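Local coordinates for vacuolar protein sorting-associated protein 29 (Entamoeba histolytica, PDB 5XCJ), which binds metal ions through a metallophosphatase fold and probably takes part in protein transport as the Vps29 component of retromer, at residues D109-G114 with K127-P132; N79-L84 with Q105-I110; V147-L152 with E164-D169; L119-V124 with L160-Y165. The protein carries 1 engineered substitution. All coordinates share one frame; numbering follows the deposited sequence.

Contact 1. Residues D109-G114 with K127-P132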
loop_
_atom_site.group_PDB
_atom_site.type_symbol
_atom_site.label_atom_id
_atom_site.label_comp_id
_atom_site.label_asym_id
_atom_site.label_seq_id
_atom_site.Cartn_x
_atom_site.Cartn_y
_atom_site.Cartn_z
ATOM N N ASP A 109 2.589 11.123 10.636
ATOM C CA ASP A 109 2.641 12.043 9.507
ATOM C C ASP A 109 2.012 11.464 8.236
ATOM O O ASP A 109 1.413 12.176 7.440
ATOM C CB ASP A 109 4.072 12.497 9.249
ATOM C CG ASP A 109 4.777 12.918 10.512
ATOM O OD1 ASP A 109 4.123 13.520 11.383
ATOM O OD2 ASP A 109 5.978 12.641 10.636
ATOM N N ILE A 110 2.205 10.164 8.045
ATOM C CA ILE A 110 1.692 9.465 6.883
ATOM C C ILE A 110 0.797 8.286 7.261
ATOM O O ILE A 110 1.154 7.481 8.109
ATOM C CB ILE A 110 2.845 8.928 6.011
ATOM C CG1 ILE A 110 3.765 10.060 5.553
ATOM C CG2 ILE A 110 2.309 8.167 4.811
ATOM C CD1 ILE A 110 4.926 9.592 4.704
ATOM N N LEU A 111 -0.370 8.202 6.638
ATOM C CA LEU A 111 -1.269 7.085 6.889
ATOM C C LEU A 111 -1.474 6.289 5.607
ATOM O O LEU A 111 -1.957 6.809 4.609
ATOM C CB LEU A 111 -2.617 7.560 7.437
ATOM C CG LEU A 111 -3.605 6.443 7.773
ATOM C CD1 LEU A 111 -3.104 5.623 8.944
ATOM C CD2 LEU A 111 -4.992 6.997 8.056
ATOM N N ILE A 112 -1.123 5.013 5.658
ATOM C CA ILE A 112 -1.259 4.131 4.516
ATOM C C ILE A 112 -2.383 3.140 4.772
ATOM O O ILE A 112 -2.405 2.465 5.793
ATOM C CB ILE A 112 0.042 3.359 4.232
ATOM C CG1 ILE A 112 1.204 4.332 4.006
ATOM C CG2 ILE A 112 -0.135 2.435 3.046
ATOM C CD1 ILE A 112 2.517 3.668 3.676
ATOM N N THR A 113 -3.321 3.088 3.834
ATOM C CA THR A 113 -4.473 2.198 3.893
ATOM C C THR A 113 -4.804 1.632 2.507
ATOM O O THR A 113 -4.412 2.192 1.498
ATOM C CB THR A 113 -5.725 2.910 4.455
ATOM O OG1 THR A 113 -6.030 4.063 3.662
ATOM C CG2 THR A 113 -5.507 3.332 5.894
ATOM N N GLY A 114 -5.513 0.513 2.476
ATOM C CA GLY A 114 -5.911 -0.102 1.228
ATOM C C GLY A 114 -7.420 -0.162 1.182
ATOM O O GLY A 114 -8.065 0.886 1.245
ATOM N N LYS A 127 -0.841 16.584 6.349
ATOM C CA LYS A 127 -0.689 15.153 6.571
ATOM C C LYS A 127 -0.902 14.437 5.237
ATOM O O LYS A 127 -1.614 14.929 4.369
ATOM C CB LYS A 127 -1.674 14.637 7.620
ATOM C CG LYS A 127 -1.650 15.388 8.939
ATOM C CD LYS A 127 -0.285 15.346 9.592
ATOM C CE LYS A 127 -0.128 16.478 10.593
ATOM N NZ LYS A 127 1.034 16.287 11.493
ATOM N N TYR A 128 -0.275 13.277 5.078
ATOM C CA TYR A 128 -0.370 12.537 3.829
ATOM C C TYR A 128 -1.088 11.209 3.964
ATOM O O TYR A 128 -0.795 10.428 4.858
ATOM C CB TYR A 128 1.026 12.325 3.252
ATOM C CG TYR A 128 1.846 13.592 3.212
ATOM C CD1 TYR A 128 2.613 13.974 4.294
ATOM C CD2 TYR A 128 1.833 14.410 2.096
ATOM C CE1 TYR A 128 3.358 15.136 4.263
ATOM C CE2 TYR A 128 2.570 15.570 2.054
ATOM C CZ TYR A 128 3.329 15.929 3.138
ATOM O OH TYR A 128 4.063 17.087 3.096
ATOM N N PHE A 129 -2.048 10.984 3.078
ATOM C CA PHE A 129 -2.821 9.755 3.060
ATOM C C PHE A 129 -2.528 9.030 1.757
ATOM O O PHE A 129 -2.801 9.548 0.683
ATOM C CB PHE A 129 -4.305 10.072 3.191
ATOM C CG PHE A 129 -4.673 10.677 4.515
ATOM C CD1 PHE A 129 -4.445 12.019 4.764
ATOM C CD2 PHE A 129 -5.229 9.904 5.513
ATOM C CE1 PHE A 129 -4.775 12.574 5.982
ATOM C CE2 PHE A 129 -5.560 10.456 6.732
ATOM C CZ PHE A 129 -5.330 11.796 6.967
ATOM N N LEU A 130 -1.994 7.818 1.873
ATOM C CA LEU A 130 -1.615 7.016 0.715
ATOM C C LEU A 130 -2.288 5.649 0.607
ATOM O O LEU A 130 -2.418 4.929 1.587
ATOM C CB LEU A 130 -0.099 6.830 0.699
ATOM C CG LEU A 130 0.711 8.053 1.120
ATOM C CD1 LEU A 130 2.189 7.732 1.244
ATOM C CD2 LEU A 130 0.484 9.182 0.139
ATOM N N ASN A 131 -2.756 5.334 -0.589
ATOM C CA ASN A 131 -3.358 4.045 -0.882
ATOM C C ASN A 131 -2.720 3.556 -2.182
ATOM O O ASN A 131 -2.846 4.210 -3.205
ATOM C CB ASN A 131 -4.864 4.216 -1.038
ATOM C CG ASN A 131 -5.591 2.901 -1.206
ATOM O OD1 ASN A 131 -5.087 1.975 -1.813
ATOM N ND2 ASN A 131 -6.798 2.830 -0.671
ATOM N N PRO A 132 -2.065 2.402 -2.152
ATOM C CA PRO A 132 -1.405 1.879 -3.354
ATOM C C PRO A 132 -2.331 1.102 -4.296
ATOM O O PRO A 132 -1.891 0.685 -5.364
ATOM C CB PRO A 132 -0.329 0.949 -2.786
ATOM C CG PRO A 132 -0.874 0.503 -1.479
ATOM C CD PRO A 132 -1.760 1.598 -0.957
#
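Strands 110-112 and 127-131 run parallel, 17° apart and 4.8 Å at their closest, laced by four backbone hydrogen bonds: Tyr128 N to Asp109 O, Leu111 N to Tyr128 O, Leu130 N to Leu111 O and Thr113 N to Leu130 O. All are close to straight, the first at 178°. On one face, Ile110 crosses Leu130 obliquely, its CG2 3.6 Å from Leu130 CD1; anti to the backbone N, this branch turns along the strand to that methyl. The other face carries Leu111 and Phe129, where Leu111 CD2 reaches Phe129 CE2 at 3.7 Å and helix 96-106 covers them with Leu106 and Leu99. At the C-terminal end Asn131 swings its CG anti to its own N, bringing ND2 to 3.0 Å from Gly114 O, while OD1 accepts from Gly133 N and so fixes the amide. The face with Ile110 and Leu130 looks onto Leu160 and Ile162 of the second sheet. Gly114, after strand 110-112, leads on to His115 and lies near Asp8, which bind zinc in another structure of this protein though not in this model; the buried parallel pair belongs to the core of the calcineurin-like metallophosphatase fold.

Contact 2. Residues N79-L84 with Q105-I110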
loop_
_atom_site.group_PDB
_atom_site.type_symbol
_atom_site.label_atom_id
_atom_site.label_comp_id
_atom_site.label_asym_id
_atom_site.label_seq_id
_atom_site.Cartn_x
_atom_site.Cartn_y
_atom_site.Cartn_z
ATOM N N ASN A 79 12.036 11.610 8.360
ATOM C CA ASN A 79 11.366 12.493 9.312
ATOM C C ASN A 79 9.869 12.192 9.414
ATOM O O ASN A 79 9.122 12.963 10.002
ATOM C CB ASN A 79 11.566 13.958 8.928
ATOM C CG ASN A 79 12.920 14.495 9.348
ATOM O OD1 ASN A 79 13.584 13.932 10.209
ATOM N ND2 ASN A 79 13.330 15.591 8.731
ATOM N N PHE A 80 9.447 11.072 8.844
ATOM C CA PHE A 80 8.035 10.718 8.817
ATOM C C PHE A 80 7.640 9.509 9.660
ATOM O O PHE A 80 8.251 8.458 9.567
ATOM C CB PHE A 80 7.608 10.427 7.378
ATOM C CG PHE A 80 7.689 11.611 6.456
ATOM C CD1 PHE A 80 6.628 12.481 6.340
ATOM C CD2 PHE A 80 8.814 11.827 5.684
ATOM C CE1 PHE A 80 6.694 13.561 5.486
ATOM C CE2 PHE A 80 8.885 12.905 4.829
ATOM C CZ PHE A 80 7.823 13.773 4.727
ATOM N N LYS A 81 6.594 9.669 10.464
ATOM C CA LYS A 81 6.066 8.564 11.245
ATOM C C LYS A 81 4.984 8.015 10.324
ATOM O O LYS A 81 4.104 8.753 9.897
ATOM C CB LYS A 81 5.459 9.040 12.560
ATOM C CG LYS A 81 6.440 9.137 13.711
ATOM C CD LYS A 81 5.763 9.631 14.977
ATOM C CE LYS A 81 4.732 8.637 15.474
ATOM N NZ LYS A 81 4.319 8.912 16.872
ATOM N N ILE A 82 5.065 6.731 10.004
ATOM C CA ILE A 82 4.123 6.120 9.080
ATOM C C ILE A 82 3.154 5.160 9.754
ATOM O O ILE A 82 3.554 4.267 10.490
ATOM C CB ILE A 82 4.866 5.380 7.945
ATOM C CG1 ILE A 82 5.730 6.358 7.144
ATOM C CG2 ILE A 82 3.889 4.660 7.031
ATOM C CD1 ILE A 82 6.616 5.694 6.112
ATOM N N GLY A 83 1.875 5.352 9.462
ATOM C CA GLY A 83 0.819 4.524 10.006
ATOM C C GLY A 83 0.311 3.604 8.920
ATOM O O GLY A 83 0.079 4.021 7.791
ATOM N N LEU A 84 0.174 2.331 9.252
ATOM C CA LEU A 84 -0.286 1.351 8.284
ATOM C C LEU A 84 -1.409 0.455 8.790
ATOM O O LEU A 84 -1.319 -0.089 9.880
ATOM C CB LEU A 84 0.903 0.495 7.848
ATOM C CG LEU A 84 0.655 -0.733 6.974
ATOM C CD1 LEU A 84 0.454 -0.306 5.532
ATOM C CD2 LEU A 84 1.811 -1.710 7.089
ATOM N N GLN A 105 -5.223 9.437 15.565
ATOM C CA GLN A 105 -5.194 8.384 16.573
ATOM C C GLN A 105 -3.825 7.727 16.640
ATOM O O GLN A 105 -3.285 7.497 17.712
ATOM C CB GLN A 105 -6.250 7.326 16.254
ATOM C CG GLN A 105 -7.681 7.817 16.367
ATOM C CD GLN A 105 -8.020 8.309 17.758
ATOM O OE1 GLN A 105 -7.586 7.736 18.756
ATOM N NE2 GLN A 105 -8.809 9.377 17.832
ATOM N N LEU A 106 -3.293 7.384 15.475
ATOM C CA LEU A 106 -1.967 6.789 15.351
ATOM C C LEU A 106 -0.849 7.801 15.594
ATOM O O LEU A 106 0.282 7.416 15.865
ATOM C CB LEU A 106 -1.784 6.147 13.974
ATOM C CG LEU A 106 -2.696 4.978 13.609
ATOM C CD1 LEU A 106 -2.259 4.347 12.296
ATOM C CD2 LEU A 106 -2.708 3.949 14.721
ATOM N N ASP A 107 -1.191 9.084 15.504
ATOM C CA ASP A 107 -0.221 10.168 15.649
ATOM C C ASP A 107 0.939 10.041 14.662
ATOM O O ASP A 107 2.102 10.077 15.044
ATOM C CB ASP A 107 0.303 10.280 17.074
ATOM C CG ASP A 107 1.200 11.479 17.256
ATOM O OD1 ASP A 107 1.008 12.463 16.524
ATOM O OD2 ASP A 107 2.100 11.434 18.112
ATOM N N VAL A 108 0.604 9.921 13.386
ATOM C CA VAL A 108 1.602 9.753 12.346
ATOM C C VAL A 108 1.461 10.783 11.242
ATOM O O VAL A 108 0.387 11.320 11.012
ATOM C CB VAL A 108 1.480 8.362 11.695
ATOM C CG1 VAL A 108 1.763 7.268 12.708
ATOM C CG2 VAL A 108 0.098 8.187 11.098
ATOM N N ASP A 109 2.589 11.123 10.636
ATOM C CA ASP A 109 2.641 12.043 9.507
ATOM C C ASP A 109 2.012 11.464 8.236
ATOM O O ASP A 109 1.413 12.176 7.440
ATOM C CB ASP A 109 4.072 12.497 9.249
ATOM C CG ASP A 109 4.777 12.918 10.512
ATOM O OD1 ASP A 109 4.123 13.520 11.383
ATOM O OD2 ASP A 109 5.978 12.641 10.636
ATOM N N ILE A 110 2.205 10.164 8.045
ATOM C CA ILE A 110 1.692 9.465 6.883
ATOM C C ILE A 110 0.797 8.286 7.261
ATOM O O ILE A 110 1.154 7.481 8.109
ATOM C CB ILE A 110 2.845 8.928 6.011
ATOM C CG1 ILE A 110 3.765 10.060 5.553
ATOM C CG2 ILE A 110 2.309 8.167 4.811
ATOM C CD1 ILE A 110 4.926 9.592 4.704
#
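Ile110 lays its CD1 methyl obliquely against the Phe80 ring, 3.7 Å from Phe80 CD1, and the same side chain runs beside Ile82, pointing the same way, with Ile82 CG1 4.0 Å from Ile110 CB. The edge of the Phe80 ring meets Asp109 CB. Asp109 turns its carboxylate back to the neighbouring strand: OD2 takes the Lys81 N-H at 3.0 Å, from above the carboxylate plane (51° out of it), a side chain doing the work a backbone carbonyl would do in a regular sheet. Beyond it the pairing becomes regular, Ile110 N giving to Lys81 O, and Gly83 N to Ile110 O over a short 2.6 Å. Leu106 CD1, 3.8 Å from Gly83 CA, and Val108 CG2 close in on Gly83, where a CB would collide with both. On the outer side Lys81 bends at chi3 (65°) and brings NZ to 3.6 Å from Asp107 OD2, a salt bridge from strand 80-85 to the end of helix 96-106. Asp107, with a positive phi of 56°, takes the chain out of that helix. Strand 80-85, helix 96-106 and strand 110-112, its parallel neighbour, form a beta-alpha-beta crossover, and this contact joins its two strands and the end of its helix.

Contact 3. Residues V147-L152 with E164-D169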
loop_
_atom_site.group_PDB
_atom_site.type_symbol
_atom_site.label_atom_id
_atom_site.label_comp_id
_atom_site.label_asym_id
_atom_site.label_seq_id
_atom_site.Cartn_x
_atom_site.Cartn_y
_atom_site.Cartn_z
ATOM N N VAL A 147 -7.466 -1.651 -11.492
ATOM C CA VAL A 147 -6.277 -1.928 -12.290
ATOM C C VAL A 147 -5.116 -2.209 -11.350
ATOM O O VAL A 147 -5.048 -1.637 -10.270
ATOM C CB VAL A 147 -5.898 -0.751 -13.205
ATOM C CG1 VAL A 147 -6.917 -0.589 -14.318
ATOM C CG2 VAL A 147 -5.739 0.530 -12.397
ATOM N N PRO A 148 -4.190 -3.071 -11.756
ATOM C CA PRO A 148 -3.067 -3.390 -10.876
ATOM C C PRO A 148 -2.297 -2.116 -10.573
ATOM O O PRO A 148 -2.022 -1.338 -11.476
ATOM C CB PRO A 148 -2.220 -4.344 -11.716
ATOM C CG PRO A 148 -3.205 -4.995 -12.619
ATOM C CD PRO A 148 -4.219 -3.944 -12.942
ATOM N N SER A 149 -1.995 -1.905 -9.302
ATOM C CA SER A 149 -1.290 -0.718 -8.874
ATOM C C SER A 149 -0.416 -0.926 -7.652
ATOM O O SER A 149 -0.639 -1.827 -6.861
ATOM C CB SER A 149 -2.305 0.377 -8.558
ATOM O OG SER A 149 -2.871 0.875 -9.749
ATOM N N PHE A 150 0.595 -0.072 -7.532
ATOM C CA PHE A 150 1.495 -0.039 -6.387
ATOM C C PHE A 150 2.208 1.313 -6.310
ATOM O O PHE A 150 2.155 2.103 -7.245
ATOM C CB PHE A 150 2.464 -1.221 -6.336
ATOM C CG PHE A 150 3.589 -1.131 -7.317
ATOM C CD1 PHE A 150 4.731 -0.425 -7.007
ATOM C CD2 PHE A 150 3.503 -1.761 -8.541
ATOM C CE1 PHE A 150 5.769 -0.346 -7.906
ATOM C CE2 PHE A 150 4.536 -1.682 -9.444
ATOM C CZ PHE A 150 5.669 -0.973 -9.125
ATOM N N MET A 151 2.855 1.568 -5.185
ATOM C CA MET A 151 3.566 2.819 -4.979
ATOM C C MET A 151 4.990 2.593 -4.509
ATOM O O MET A 151 5.279 1.627 -3.818
ATOM C CB MET A 151 2.878 3.647 -3.900
ATOM C CG MET A 151 1.603 4.359 -4.288
ATOM S SD MET A 151 1.007 5.280 -2.854
ATOM C CE MET A 151 -0.411 6.118 -3.549
ATOM N N LEU A 152 5.874 3.500 -4.900
ATOM C CA LEU A 152 7.249 3.476 -4.450
ATOM C C LEU A 152 7.503 4.846 -3.850
ATOM O O LEU A 152 7.224 5.856 -4.485
ATOM C CB LEU A 152 8.216 3.215 -5.595
ATOM C CG LEU A 152 8.342 1.759 -6.016
ATOM C CD1 LEU A 152 9.337 1.627 -7.152
ATOM C CD2 LEU A 152 8.749 0.909 -4.827
ATOM N N GLU A 164 3.626 6.605 -8.413
ATOM C CA GLU A 164 2.407 5.823 -8.574
ATOM C C GLU A 164 2.452 4.936 -9.815
ATOM O O GLU A 164 2.388 5.433 -10.931
ATOM C CB GLU A 164 1.188 6.740 -8.676
ATOM C CG GLU A 164 1.097 7.848 -7.644
ATOM C CD GLU A 164 -0.126 8.724 -7.866
ATOM O OE1 GLU A 164 -0.746 8.607 -8.933
ATOM O OE2 GLU A 164 -0.466 9.521 -6.976
ATOM N N TYR A 165 2.549 3.626 -9.617
ATOM C CA TYR A 165 2.593 2.697 -10.740
ATOM C C TYR A 165 1.258 1.996 -10.946
ATOM O O TYR A 165 0.692 1.459 -10.004
ATOM C CB TYR A 165 3.690 1.641 -10.549
ATOM C CG TYR A 165 5.096 2.179 -10.664
ATOM C CD1 TYR A 165 5.737 2.261 -11.890
ATOM C CD2 TYR A 165 5.779 2.622 -9.546
ATOM C CE1 TYR A 165 7.016 2.762 -11.997
ATOM C CE2 TYR A 165 7.058 3.119 -9.639
ATOM C CZ TYR A 165 7.672 3.193 -10.868
ATOM O OH TYR A 165 8.947 3.691 -10.961
ATOM N N THR A 166 0.761 2.034 -12.177
ATOM C CA THR A 166 -0.486 1.377 -12.538
ATOM C C THR A 166 -0.348 0.646 -13.870
ATOM O O THR A 166 0.440 1.037 -14.719
ATOM C CB THR A 166 -1.661 2.365 -12.626
ATOM O OG1 THR A 166 -1.390 3.363 -13.612
ATOM C CG2 THR A 166 -1.902 3.027 -11.281
ATOM N N LEU A 167 -1.110 -0.426 -14.041
ATOM C CA LEU A 167 -1.089 -1.165 -15.290
ATOM C C LEU A 167 -2.424 -0.910 -15.967
ATOM O O LEU A 167 -3.450 -1.426 -15.545
ATOM C CB LEU A 167 -0.909 -2.657 -15.017
ATOM C CG LEU A 167 -0.928 -3.638 -16.187
ATOM C CD1 LEU A 167 0.225 -3.374 -17.145
ATOM C CD2 LEU A 167 -0.909 -5.068 -15.696
ATOM N N VAL A 168 -2.412 -0.080 -17.002
ATOM C CA VAL A 168 -3.630 0.250 -17.719
ATOM C C VAL A 168 -3.564 -0.133 -19.189
ATOM O O VAL A 168 -2.631 0.229 -19.892
ATOM C CB VAL A 168 -3.946 1.747 -17.634
ATOM C CG1 VAL A 168 -5.250 2.047 -18.355
ATOM C CG2 VAL A 168 -3.990 2.199 -16.187
ATOM N N ASP A 169 -4.549 -0.915 -19.615
ATOM C CA ASP A 169 -4.682 -1.359 -20.996
ATOM C C ASP A 169 -3.453 -2.102 -21.495
ATOM O O ASP A 169 -3.085 -1.978 -22.646
ATOM C CB ASP A 169 -4.993 -0.173 -21.912
ATOM C CG ASP A 169 -6.292 0.516 -21.543
ATOM O OD1 ASP A 169 -7.122 -0.120 -20.867
ATOM O OD2 ASP A 169 -6.481 1.686 -21.925
#
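Phe150 and Tyr165 lie side by side across an antiparallel hydrogen-bonded pair, pointing the same way, their ring planes only 16° apart but slid so far that the rings barely overlap, with centroids 4.9 Å apart. What lies over the Phe150 face is mainly the Tyr165 CB, 3.7 Å from the ring centroid in a CH-pi contact. Phe150 has its CG in the crowded position between N and carbonyl carbon (chi1 75°), and this carries the ring across to its partner. Tyr165 has its CG anti to the carbonyl carbon (chi1 -70°), so its ring extends past Phe150 toward Leu152. There Leu152 CG meets the Phe150 edge in plane, and Leu152 CD1 approaches Tyr165 CE2 obliquely at 3.7 Å. Reciprocal backbone bonds hold the aromatic pair in step, Phe150 N to Tyr165 O at 2.9 Å and Tyr165 N to Phe150 O at 2.8 Å. Farther along, Leu167 N binds Pro148 O, and the Pro148 ring crosses the Leu167 side chain obliquely, CG 3.8 Å from Leu167 CD2. This is the open end of the hairpin made by strands 149-156 and 159-168. Helix 20-28 packs on the aromatic side, Phe22 meeting Phe150 edge-to-face and Leu26 lying next to it; strand 2-6 flanks the hairpin beyond strand 149-156, and strand 171-179 pairs with strand 159-168 on its other edge.

Contact 4. Residues L119-V124 with L160-Y165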
loop_
_atom_site.group_PDB
_atom_site.type_symbol
_atom_site.label_atom_id
_atom_site.label_comp_id
_atom_site.label_asym_id
_atom_site.label_seq_id
_atom_site.Cartn_x
_atom_site.Cartn_y
_atom_site.Cartn_z
ATOM N N LEU A 119 -5.811 3.213 -6.244
ATOM C CA LEU A 119 -4.616 3.907 -5.815
ATOM C C LEU A 119 -4.909 5.393 -5.717
ATOM O O LEU A 119 -5.531 5.963 -6.597
ATOM C CB LEU A 119 -3.476 3.670 -6.805
ATOM C CG LEU A 119 -2.163 4.399 -6.547
ATOM C CD1 LEU A 119 -1.002 3.607 -7.114
ATOM C CD2 LEU A 119 -2.188 5.799 -7.129
ATOM N N GLU A 120 -4.503 6.003 -4.614
ATOM C CA GLU A 120 -4.698 7.435 -4.447
ATOM C C GLU A 120 -3.620 8.070 -3.585
ATOM O O GLU A 120 -3.189 7.497 -2.591
ATOM C CB GLU A 120 -6.078 7.715 -3.841
ATOM C CG GLU A 120 -6.464 9.181 -3.808
ATOM C CD GLU A 120 -7.798 9.419 -3.133
ATOM O OE1 GLU A 120 -8.826 9.489 -3.835
ATOM O OE2 GLU A 120 -7.816 9.521 -1.892
ATOM N N THR A 121 -3.196 9.267 -3.976
ATOM C CA THR A 121 -2.239 10.030 -3.203
ATOM C C THR A 121 -2.926 11.345 -2.854
ATOM O O THR A 121 -3.341 12.072 -3.736
ATOM C CB THR A 121 -0.963 10.330 -3.997
ATOM O OG1 THR A 121 -0.238 9.119 -4.212
ATOM C CG2 THR A 121 -0.100 11.309 -3.235
ATOM N N LYS A 122 -3.089 11.620 -1.566
ATOM C CA LYS A 122 -3.730 12.858 -1.150
ATOM C C LYS A 122 -3.061 13.523 0.045
ATOM O O LYS A 122 -2.653 12.859 0.986
ATOM C CB LYS A 122 -5.207 12.609 -0.852
ATOM C CG LYS A 122 -6.134 13.700 -1.344
ATOM C CD LYS A 122 -7.595 13.359 -1.107
ATOM C CE LYS A 122 -7.865 13.015 0.344
ATOM N NZ LYS A 122 -9.185 12.357 0.523
ATOM N N GLU A 123 -2.952 14.843 0.010
ATOM C CA GLU A 123 -2.384 15.566 1.133
ATOM C C GLU A 123 -3.487 16.425 1.731
ATOM O O GLU A 123 -4.140 17.181 1.027
ATOM C CB GLU A 123 -1.208 16.436 0.704
ATOM C CG GLU A 123 -0.737 17.401 1.777
ATOM C CD GLU A 123 -1.392 18.766 1.672
ATOM O OE1 GLU A 123 -1.964 19.073 0.616
ATOM O OE2 GLU A 123 -1.327 19.533 2.645
ATOM N N VAL A 124 -3.752 16.237 3.015
ATOM C CA VAL A 124 -4.766 17.034 3.700
ATOM C C VAL A 124 -4.224 17.584 5.017
ATOM O O VAL A 124 -3.705 16.839 5.839
ATOM C CB VAL A 124 -6.101 16.270 3.901
ATOM C CG1 VAL A 124 -5.986 14.809 3.501
ATOM C CG2 VAL A 124 -6.628 16.413 5.322
ATOM N N LEU A 160 9.425 13.956 0.587
ATOM C CA LEU A 160 8.670 12.772 0.216
ATOM C C LEU A 160 8.311 12.757 -1.259
ATOM O O LEU A 160 7.729 13.702 -1.771
ATOM C CB LEU A 160 7.401 12.679 1.064
ATOM C CG LEU A 160 6.303 11.704 0.638
ATOM C CD1 LEU A 160 6.821 10.278 0.673
ATOM C CD2 LEU A 160 5.093 11.851 1.540
ATOM N N THR A 161 8.669 11.680 -1.945
ATOM C CA THR A 161 8.335 11.530 -3.355
ATOM C C THR A 161 7.554 10.238 -3.572
ATOM O O THR A 161 7.964 9.193 -3.098
ATOM C CB THR A 161 9.579 11.541 -4.257
ATOM O OG1 THR A 161 10.304 12.760 -4.071
ATOM C CG2 THR A 161 9.166 11.425 -5.709
ATOM N N ILE A 162 6.450 10.333 -4.291
ATOM C CA ILE A 162 5.609 9.182 -4.550
ATOM C C ILE A 162 5.583 8.811 -6.022
ATOM O O ILE A 162 5.267 9.636 -6.866
ATOM C CB ILE A 162 4.151 9.445 -4.116
ATOM C CG1 ILE A 162 4.041 9.509 -2.596
ATOM C CG2 ILE A 162 3.221 8.395 -4.693
ATOM C CD1 ILE A 162 3.277 10.713 -2.095
ATOM N N TYR A 163 5.921 7.564 -6.314
ATOM C CA TYR A 163 5.894 7.058 -7.676
ATOM C C TYR A 163 4.687 6.135 -7.780
ATOM O O TYR A 163 4.721 5.014 -7.281
ATOM C CB TYR A 163 7.157 6.261 -8.000
ATOM C CG TYR A 163 8.435 7.060 -8.008
ATOM C CD1 TYR A 163 8.872 7.678 -9.166
ATOM C CD2 TYR A 163 9.214 7.173 -6.872
ATOM C CE1 TYR A 163 10.041 8.405 -9.189
ATOM C CE2 TYR A 163 10.390 7.900 -6.883
ATOM C CZ TYR A 163 10.797 8.510 -8.047
ATOM O OH TYR A 163 11.960 9.235 -8.077
ATOM N N GLU A 164 3.626 6.605 -8.413
ATOM C CA GLU A 164 2.407 5.823 -8.574
ATOM C C GLU A 164 2.452 4.936 -9.815
ATOM O O GLU A 164 2.388 5.433 -10.931
ATOM C CB GLU A 164 1.188 6.740 -8.676
ATOM C CG GLU A 164 1.097 7.848 -7.644
ATOM C CD GLU A 164 -0.126 8.724 -7.866
ATOM O OE1 GLU A 164 -0.746 8.607 -8.933
ATOM O OE2 GLU A 164 -0.466 9.521 -6.976
ATOM N N TYR A 165 2.549 3.626 -9.617
ATOM C CA TYR A 165 2.593 2.697 -10.740
ATOM C C TYR A 165 1.258 1.996 -10.946
ATOM O O TYR A 165 0.692 1.459 -10.004
ATOM C CB TYR A 165 3.690 1.641 -10.549
ATOM C CG TYR A 165 5.096 2.179 -10.664
ATOM C CD1 TYR A 165 5.737 2.261 -11.890
ATOM C CD2 TYR A 165 5.779 2.622 -9.546
ATOM C CE1 TYR A 165 7.016 2.762 -11.997
ATOM C CE2 TYR A 165 7.058 3.119 -9.639
ATOM C CZ TYR A 165 7.672 3.193 -10.868
ATOM O OH TYR A 165 8.947 3.691 -10.961
HETATM O O HOH W 1 -2.900 9.602 -6.746
#
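The tight part of this contact gathers round Glu164 and Thr121: Thr121 meets Ile162 and Glu164, and Leu119 lies against Glu164. With OG1 anti to its carbonyl carbon, Thr121 gives its hydroxyl proton to Glu164 OE2 at 2.8 Å, reaching the oxygen from 27° above the carboxylate plane. Its CG2 methyl meets Ile162 CD1 tip to tip at 3.6 Å. Glu164 keeps its CG beside the backbone N and is extended beyond it, so that the carboxylate lies across Thr121, while Leu119 crosses the same chain obliquely, its CD2 3.6 Å from Glu164 OE1 and its CD1 near Glu164 CB. The CA atoms of Thr121 and Ile162 are 8.0 Å apart, and the strands belong to different sheets. Strand 120-124 is an outer strand of the five-stranded sheet, strand 159-168 a member of the six-stranded one; side chains and a bridging water, with no direct backbone hydrogen bond, join them where the two layers of the metallophosphatase sandwich close. Met151 packs against Thr121 from the side of strand 149-156. The looser side is wet. A water accepts from Thr121 N at 2.8 Å and donates to Glu164 OE2 at 2.4 Å, shorter than usual, so its place is less certain; the Thr121 hydroxyl bond alone would probably favour a charged carboxylate. Glu120 and Lys122 point away from strand 159-168.

Overall arrangement
From the N terminus, contact 2 comes first: its loop opens at 79-84, runs through helix 96-106 and closes on 105-110. Contact 1 starts there, sharing Asp109 and Ile110, and closes at 127-132, so strand 110-112 is held between 80-85 and 127-131. Contact 4 opens at 119-124, inside the loop of contact 1, and closes only at 160-165; these two cross. Contact 3 opens at 147-152, within the loop of contact 4, and ends on the same strand, with Glu164 and Tyr165 common to both. Contacts 1 and 2 join the three central strands of the five-stranded sheet, contact 3 the hairpin of the six-stranded one, and contact 4 bridges the layers.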